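Methylmalonyl-CoA carboxyltransferase 5S subunit (Propionibacterium freudenreichii subsp. shermanii, PDB 1RQB) catalyses the transfer of a carboxyl group from the biotin of the 1.3S subunit to pyruvate, forming oxaloacetate, with one cobalt ion bound per subunit. Local coordinates at residues V450-Y453 / V459-V462; P170-E175 / A396-R401; E47-A52 / R88-L93. All coordinates share one frame; numbering follows the deposited sequence.

Contact 1 (V450-Y453 / V459-V462); sequences VLTY and VAPV
Tyr-453, on the helix 447-455, meets Ala-460 across a short connection, the two CA atoms 5.2 Å apart. Tyr-453 CA itself lies 3.7 Å from Ala-460 CB, and Tyr-453 CB is 4.2 Å from the same methyl. CG stands anti to the backbone N (chi1 176°), a setting that brings ring atom CD1 to 3.9 Å from Ala-460 CB, with the methyl at the ring edge, near its plane. Farther out the phenol leaves Ala-460 behind: OH is hydrogen-bonded to Glu-436 OE1 on the helix 430-437, which anchors the ring at its far end. One residue earlier, Thr-452 adds CG2 at 4.4 Å from Ala-460 CB, while its OG1 is held by hydrogen bonds with Glu-448 O and Tyr-72 OH. No hydrogen bond links the two segments; the Ala-460 methyl, set against the Tyr-453 backbone and ring edge, makes most of the join. The arrangement is the corner where two consecutive helices of the conserved carboxylase domain, joined by a short connection, pack against each other, away from the cobalt site.

Contact 2 (P170-E175 / A396-R401); sequences PVHTVE and ASPADR
The backbones of two loops approach each other between Val-171 and Ala-399, CA to CA 6.7 Å, without a hydrogen bond between them. Val-171 straddles the Ala-399 methyl with both branches: CG1 lies 3.8 Å and CG2 4.0 Å from Ala-399 CB, and CG2 also reaches Pro-398 CB at 4.4 Å. Beside this pair, His-172 brings the far side of its imidazole to the proline ring, crossing it obliquely. His-172 NE2 is 3.6 Å from Pro-398 CB, and CE1 of the same imidazole is 3.7 Å from that carbon. With CG beside the backbone N (chi1 -72°), the imidazole swings to Pro-398 while ND1 is hydrogen-bonded with Ser-169 OG, which helps fix the ring's rotation. Replacing the imidazole of His-172 by the methyl of an alanine would probably open a gap beside Pro-398 and leave Ser-169 OG without its imidazole partner. Within the other loop, Arg-401 NH1 donates to Ser-397 OG at 2.9 Å, and Ser-397 OG is also hydrogen-bonded to Ala-353 O. The contact lies at the surface, joining the loop between the barrel strand 159-163 and the helix 174-186 to the connection between helices 384-390 and 403-413 of the carboxylase domain.

Contact 3 (E47-A52 / R88-L93); sequences EDMVGA and RTFRKL
Met-49, a selenomethionine, and Phe-90 form a Met-aromatic contact between a loop and a helix in the TIM barrel of the carboxyltransferase domain. The loop precedes the helix 53-58, and the helix 83-93 lies farther along the same chain. This is the buried half, where Leu-32 of the helix 31-39 touches both side chains and Met-44 also packs on Met-49. Met-49 SE lies 4.0 Å from Phe-90 CZ; seen from the ring centroid it is 84° off the normal, at the edge. The bend at chi3 (-89°) turns the terminal CE back toward the same CZ, at 4.1 Å. The side chains of Met-49 and His-36, a substrate-binding residue, come within about 4 Å of each other, consistent with a place for this half in the second shell of the substrate site. The other half is more open. Val-50 and Leu-93, both partly exposed, meet through their aliphatic branches, and Thr-89 adds its CG2 at 4.2 Å from Val-50 CG1. Its hydroxyl is engaged within its own helix, OG1 being hydrogen-bonded to Glu-85 O. On the solvent side, then, contacts between aliphatic carbons carry the join, and no hydrogen bond crosses in either half. The closest approach here is at Leu-93, whose CD1 sits 3.8 Å from Val-50 CG1 and 3.9 Å from Val-50 CB.

Overall arrangement
All three contacts join their segments by apolar contact without a hydrogen bond across; they differ in depth and in what they join. Contact 1 is buried and links consecutive helices of the carboxylase domain. Contact 3 is partly buried and lies wholly in the TIM barrel, where an aromatic-selenium pairing inside gives way to aliphatic groups outside. Contact 2 is the surface one and the only one of the three to tie the two domains together, pairing loops far apart in sequence. No secondary-structure element carries two of them, although Trp-84 of the helix 83-93, which contact 3 uses, touches Thr-452 of contact 1. Contacts 2 and 3 lie on opposite sides of the chain's centre, their centres about 41 Å apart.

Contact 1 (V450-Y453 / V459-V462)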
loop_
_atom_site.group_PDB
_atom_site.type_symbol
_atom_site.label_atom_id
_atom_site.label_comp_id
_atom_site.label_asym_id
_atom_site.label_seq_id
_atom_site.Cartn_x
_atom_site.Cartn_y
_atom_site.Cartn_z
ATOM N N VAL A 450 9.808 39.801 8.058
ATOM C CA VAL A 450 8.523 40.455 8.348
ATOM C C VAL A 450 7.399 39.472 8.013
ATOM O O VAL A 450 6.401 39.377 8.725
ATOM C CB VAL A 450 8.345 41.763 7.520
ATOM C CG1 VAL A 450 6.968 42.375 7.778
ATOM C CG2 VAL A 450 9.444 42.771 7.894
ATOM N N LEU A 451 7.575 38.718 6.931
ATOM C CA LEU A 451 6.571 37.718 6.542
ATOM C C LEU A 451 6.477 36.649 7.633
ATOM O O LEU A 451 5.388 36.219 8.008
ATOM C CB LEU A 451 6.945 37.080 5.198
ATOM C CG LEU A 451 6.753 38.026 4.016
ATOM C CD1 LEU A 451 7.472 37.515 2.788
ATOM C CD2 LEU A 451 5.255 38.187 3.743
ATOM N N THR A 452 7.621 36.227 8.164
ATOM C CA THR A 452 7.585 35.204 9.218
ATOM C C THR A 452 6.766 35.727 10.400
ATOM O O THR A 452 5.967 35.000 10.989
ATOM C CB THR A 452 9.003 34.821 9.689
ATOM O OG1 THR A 452 9.688 34.168 8.618
ATOM C CG2 THR A 452 8.944 33.863 10.885
ATOM N N TYR A 453 6.956 36.997 10.735
ATOM C CA TYR A 453 6.221 37.599 11.856
ATOM C C TYR A 453 4.733 37.718 11.518
ATOM O O TYR A 453 3.874 37.457 12.359
ATOM C CB TYR A 453 6.777 38.987 12.180
ATOM C CG TYR A 453 5.993 39.689 13.251
ATOM C CD1 TYR A 453 6.065 39.273 14.578
ATOM C CD2 TYR A 453 5.120 40.736 12.929
ATOM C CE1 TYR A 453 5.279 39.876 15.570
ATOM C CE2 TYR A 453 4.333 41.349 13.913
ATOM C CZ TYR A 453 4.419 40.910 15.226
ATOM O OH TYR A 453 3.635 41.492 16.195
ATOM N N VAL A 459 5.210 32.732 17.289
ATOM C CA VAL A 459 6.422 31.902 17.230
ATOM C C VAL A 459 7.629 32.739 16.802
ATOM O O VAL A 459 8.752 32.498 17.240
ATOM C CB VAL A 459 6.253 30.741 16.224
ATOM C CG1 VAL A 459 7.535 29.903 16.168
ATOM C CG2 VAL A 459 5.066 29.882 16.622
ATOM N N ALA A 460 7.386 33.730 15.955
ATOM C CA ALA A 460 8.449 34.592 15.419
ATOM C C ALA A 460 9.378 35.112 16.518
ATOM O O ALA A 460 10.598 35.073 16.366
ATOM C CB ALA A 460 7.839 35.759 14.642
ATOM N N PRO A 461 8.829 35.625 17.633
ATOM C CA PRO A 461 9.721 36.130 18.689
ATOM C C PRO A 461 10.754 35.118 19.190
ATOM O O PRO A 461 11.944 35.420 19.280
ATOM C CB PRO A 461 8.750 36.543 19.794
ATOM C CG PRO A 461 7.548 36.994 19.017
ATOM C CD PRO A 461 7.422 35.897 17.970
ATOM N N VAL A 462 10.290 33.921 19.526
ATOM C CA VAL A 462 11.183 32.872 20.038
ATOM C C VAL A 462 12.158 32.433 18.944
ATOM O O VAL A 462 13.352 32.267 19.188
ATOM C CB VAL A 462 10.382 31.648 20.521
ATOM C CG1 VAL A 462 11.331 30.501 20.873
ATOM C CG2 VAL A 462 9.557 32.023 21.740
#

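Contact 2 (P170-E175 / A396-R401)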
loop_
_atom_site.group_PDB
_atom_site.type_symbol
_atom_site.label_atom_id
_atom_site.label_comp_id
_atom_site.label_asym_id
_atom_site.label_seq_id
_atom_site.Cartn_x
_atom_site.Cartn_y
_atom_site.Cartn_z
ATOM N N PRO A 170 -23.337 15.401 -1.098
ATOM C CA PRO A 170 -24.554 15.526 -1.900
ATOM C C PRO A 170 -24.499 16.629 -2.960
ATOM O O PRO A 170 -25.233 16.577 -3.944
ATOM C CB PRO A 170 -25.634 15.804 -0.851
ATOM C CG PRO A 170 -25.132 15.068 0.357
ATOM C CD PRO A 170 -23.648 15.414 0.344
ATOM N N VAL A 171 -23.629 17.624 -2.777
ATOM C CA VAL A 171 -23.588 18.731 -3.743
ATOM C C VAL A 171 -22.347 18.690 -4.637
ATOM O O VAL A 171 -22.200 19.538 -5.515
ATOM C CB VAL A 171 -23.661 20.105 -3.042
ATOM C CG1 VAL A 171 -24.992 20.220 -2.288
ATOM C CG2 VAL A 171 -22.480 20.283 -2.091
ATOM N N HIS A 172 -21.446 17.735 -4.449
ATOM C CA HIS A 172 -20.276 17.711 -5.340
ATOM C C HIS A 172 -20.534 16.726 -6.481
ATOM O O HIS A 172 -20.898 15.574 -6.250
ATOM C CB HIS A 172 -19.009 17.364 -4.556
ATOM C CG HIS A 172 -18.554 18.482 -3.672
ATOM N ND1 HIS A 172 -19.066 18.687 -2.411
ATOM C CD2 HIS A 172 -17.720 19.524 -3.916
ATOM C CE1 HIS A 172 -18.575 19.811 -1.915
ATOM N NE2 HIS A 172 -17.757 20.339 -2.810
ATOM N N THR A 173 -20.348 17.206 -7.709
ATOM C CA THR A 173 -20.607 16.398 -8.909
ATOM C C THR A 173 -19.540 16.675 -9.969
ATOM O O THR A 173 -18.795 17.649 -9.884
ATOM C CB THR A 173 -21.965 16.784 -9.527
ATOM O OG1 THR A 173 -21.905 18.150 -9.959
ATOM C CG2 THR A 173 -23.088 16.650 -8.496
ATOM N N VAL A 174 -19.494 15.826 -10.987
ATOM C CA VAL A 174 -18.529 16.019 -12.079
ATOM C C VAL A 174 -18.758 17.397 -12.703
ATOM O O VAL A 174 -17.812 18.147 -12.940
ATOM C CB VAL A 174 -18.694 14.942 -13.172
ATOM C CG1 VAL A 174 -17.861 15.306 -14.398
ATOM C CG2 VAL A 174 -18.262 13.594 -12.628
ATOM N N GLU A 175 -20.018 17.738 -12.955
ATOM C CA GLU A 175 -20.328 19.040 -13.564
ATOM C C GLU A 175 -19.832 20.170 -12.657
ATOM O O GLU A 175 -19.386 21.213 -13.133
ATOM C CB GLU A 175 -21.841 19.175 -13.810
ATOM C CG GLU A 175 -22.258 20.501 -14.435
ATOM C CD GLU A 175 -23.733 20.544 -14.801
ATOM O OE1 GLU A 175 -24.581 20.336 -13.905
ATOM O OE2 GLU A 175 -24.048 20.790 -15.986
ATOM N N ALA A 396 -17.147 31.731 0.472
ATOM C CA ALA A 396 -18.409 31.047 0.158
ATOM C C ALA A 396 -18.241 29.532 0.303
ATOM O O ALA A 396 -17.149 28.995 0.128
ATOM C CB ALA A 396 -18.845 31.382 -1.266
ATOM N N SER A 397 -19.337 28.854 0.631
ATOM C CA SER A 397 -19.328 27.391 0.770
ATOM C C SER A 397 -19.784 26.784 -0.558
ATOM O O SER A 397 -20.354 27.483 -1.395
ATOM C CB SER A 397 -20.280 26.961 1.886
ATOM O OG SER A 397 -19.812 27.372 3.162
ATOM N N PRO A 398 -19.505 25.488 -0.787
ATOM C CA PRO A 398 -19.932 24.858 -2.043
ATOM C C PRO A 398 -21.450 24.929 -2.220
ATOM O O PRO A 398 -21.951 25.051 -3.336
ATOM C CB PRO A 398 -19.431 23.428 -1.890
ATOM C CG PRO A 398 -18.143 23.629 -1.148
ATOM C CD PRO A 398 -18.553 24.622 -0.070
ATOM N N ALA A 399 -22.176 24.843 -1.113
ATOM C CA ALA A 399 -23.644 24.923 -1.143
ATOM C C ALA A 399 -24.085 26.030 -0.184
ATOM O O ALA A 399 -23.274 26.563 0.572
ATOM C CB ALA A 399 -24.261 23.593 -0.724
ATOM N N ASP A 400 -25.371 26.365 -0.209
ATOM C CA ASP A 400 -25.888 27.424 0.671
ATOM C C ASP A 400 -25.891 26.951 2.126
ATOM O O ASP A 400 -26.285 25.827 2.432
ATOM C CB ASP A 400 -27.302 27.834 0.249
ATOM C CG ASP A 400 -27.322 28.523 -1.102
ATOM O OD1 ASP A 400 -26.544 29.484 -1.290
ATOM O OD2 ASP A 400 -28.115 28.109 -1.976
ATOM N N ARG A 401 -25.426 27.826 3.012
ATOM C CA ARG A 401 -25.379 27.525 4.449
ATOM C C ARG A 401 -26.784 27.641 5.046
ATOM O O ARG A 401 -27.641 28.350 4.521
ATOM C CB ARG A 401 -24.382 28.461 5.153
ATOM C CG ARG A 401 -22.915 28.186 4.758
ATOM C CD ARG A 401 -21.924 29.069 5.497
ATOM N NE ARG A 401 -21.960 30.463 5.068
ATOM C CZ ARG A 401 -21.090 30.996 4.215
ATOM N NH1 ARG A 401 -20.115 30.251 3.702
ATOM N NH2 ARG A 401 -21.194 32.270 3.865
#

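Contact 3 (E47-A52 / R88-L93)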
loop_
_atom_site.group_PDB
_atom_site.type_symbol
_atom_site.label_atom_id
_atom_site.label_comp_id
_atom_site.label_asym_id
_atom_site.label_seq_id
_atom_site.Cartn_x
_atom_site.Cartn_y
_atom_site.Cartn_z
ATOM N N GLU A 47 19.065 18.487 7.339
ATOM C CA GLU A 47 20.293 17.679 7.335
ATOM C C GLU A 47 20.024 16.278 6.782
ATOM O O GLU A 47 20.897 15.663 6.172
ATOM C CB GLU A 47 20.857 17.567 8.766
ATOM C CG GLU A 47 19.880 16.963 9.775
ATOM C CD GLU A 47 20.328 17.101 11.232
ATOM O OE1 GLU A 47 20.567 18.246 11.680
ATOM O OE2 GLU A 47 20.423 16.062 11.930
ATOM N N ASP A 48 18.810 15.777 6.976
ATOM C CA ASP A 48 18.464 14.418 6.535
ATOM C C ASP A 48 17.954 14.393 5.091
ATOM O O ASP A 48 17.718 13.315 4.545
ATOM C CB ASP A 48 17.398 13.817 7.468
ATOM C CG ASP A 48 17.962 13.420 8.839
ATOM O OD1 ASP A 48 19.127 12.978 8.900
ATOM O OD2 ASP A 48 17.240 13.524 9.857
HETATM N N MSE A 49 17.801 15.550 4.455
HETATM C CA MSE A 49 17.266 15.589 3.084
HETATM C C MSE A 49 18.300 16.012 2.037
HETATM O O MSE A 49 18.282 15.504 0.918
HETATM C CB MSE A 49 16.092 16.578 2.986
HETATM C CG MSE A 49 14.870 16.244 3.811
HETATM SE SE MSE A 49 13.383 17.489 3.433
HETATM C CE MSE A 49 13.781 18.876 4.729
ATOM N N VAL A 50 19.188 16.947 2.373
ATOM C CA VAL A 50 20.134 17.490 1.386
ATOM C C VAL A 50 20.935 16.415 0.650
ATOM O O VAL A 50 21.261 16.587 -0.523
ATOM C CB VAL A 50 21.122 18.513 2.006
ATOM C CG1 VAL A 50 20.352 19.750 2.465
ATOM C CG2 VAL A 50 21.897 17.884 3.157
ATOM N N GLY A 51 21.259 15.321 1.327
ATOM C CA GLY A 51 22.028 14.268 0.690
ATOM C C GLY A 51 21.373 13.583 -0.500
ATOM O O GLY A 51 22.048 12.892 -1.262
ATOM N N ALA A 52 20.071 13.779 -0.690
ATOM C CA ALA A 52 19.373 13.129 -1.808
ATOM C C ALA A 52 19.056 14.132 -2.920
ATOM O O ALA A 52 18.578 13.745 -3.986
ATOM C CB ALA A 52 18.063 12.496 -1.302
ATOM N N ARG A 88 16.262 28.510 -0.265
ATOM C CA ARG A 88 17.481 28.889 -0.992
ATOM C C ARG A 88 18.398 27.683 -1.197
ATOM O O ARG A 88 18.987 27.511 -2.265
ATOM C CB ARG A 88 18.232 30.009 -0.260
ATOM C CG ARG A 88 17.590 31.368 -0.492
ATOM C CD ARG A 88 18.378 32.503 0.141
ATOM N NE ARG A 88 18.229 32.579 1.588
ATOM C CZ ARG A 88 17.341 33.364 2.192
ATOM N NH1 ARG A 88 16.537 34.129 1.470
ATOM N NH2 ARG A 88 17.260 33.392 3.515
ATOM N N THR A 89 18.512 26.847 -0.174
ATOM C CA THR A 89 19.382 25.665 -0.256
ATOM C C THR A 89 18.852 24.697 -1.316
ATOM O O THR A 89 19.619 24.187 -2.131
ATOM C CB THR A 89 19.477 24.950 1.106
ATOM O OG1 THR A 89 20.067 25.841 2.058
ATOM C CG2 THR A 89 20.350 23.708 0.999
ATOM N N PHE A 90 17.545 24.456 -1.319
ATOM C CA PHE A 90 16.957 23.543 -2.310
ATOM C C PHE A 90 17.180 24.084 -3.724
ATOM O O PHE A 90 17.454 23.324 -4.651
ATOM C CB PHE A 90 15.457 23.381 -2.062
ATOM C CG PHE A 90 15.116 22.397 -0.963
ATOM C CD1 PHE A 90 13.958 22.559 -0.207
ATOM C CD2 PHE A 90 15.927 21.300 -0.706
ATOM C CE1 PHE A 90 13.609 21.634 0.796
ATOM C CE2 PHE A 90 15.586 20.367 0.295
ATOM C CZ PHE A 90 14.422 20.545 1.044
ATOM N N ARG A 91 17.063 25.400 -3.888
ATOM C CA ARG A 91 17.229 26.016 -5.213
ATOM C C ARG A 91 18.655 25.783 -5.719
ATOM O O ARG A 91 18.879 25.534 -6.902
ATOM C CB ARG A 91 16.979 27.526 -5.122
ATOM C CG ARG A 91 17.194 28.321 -6.413
ATOM C CD ARG A 91 16.193 27.988 -7.516
ATOM N NE ARG A 91 16.323 26.651 -8.091
ATOM C CZ ARG A 91 15.412 26.116 -8.902
ATOM N NH1 ARG A 91 14.318 26.804 -9.206
ATOM N NH2 ARG A 91 15.606 24.916 -9.435
ATOM N N LYS A 92 19.609 25.870 -4.804
ATOM C CA LYS A 92 21.035 25.714 -5.126
ATOM C C LYS A 92 21.405 24.250 -5.382
ATOM O O LYS A 92 22.171 23.954 -6.297
ATOM C CB LYS A 92 21.871 26.270 -3.968
ATOM C CG LYS A 92 23.360 26.036 -4.092
ATOM C CD LYS A 92 24.118 26.654 -2.917
ATOM C CE LYS A 92 23.613 26.144 -1.565
ATOM N NZ LYS A 92 23.583 24.653 -1.459
ATOM N N LEU A 93 20.855 23.327 -4.598
ATOM C CA LEU A 93 21.214 21.909 -4.749
ATOM C C LEU A 93 20.436 21.223 -5.876
ATOM O O LEU A 93 20.806 20.130 -6.302
ATOM C CB LEU A 93 20.993 21.162 -3.432
ATOM C CG LEU A 93 21.866 21.656 -2.280
ATOM C CD1 LEU A 93 21.517 20.893 -1.009
ATOM C CD2 LEU A 93 23.336 21.476 -2.632
#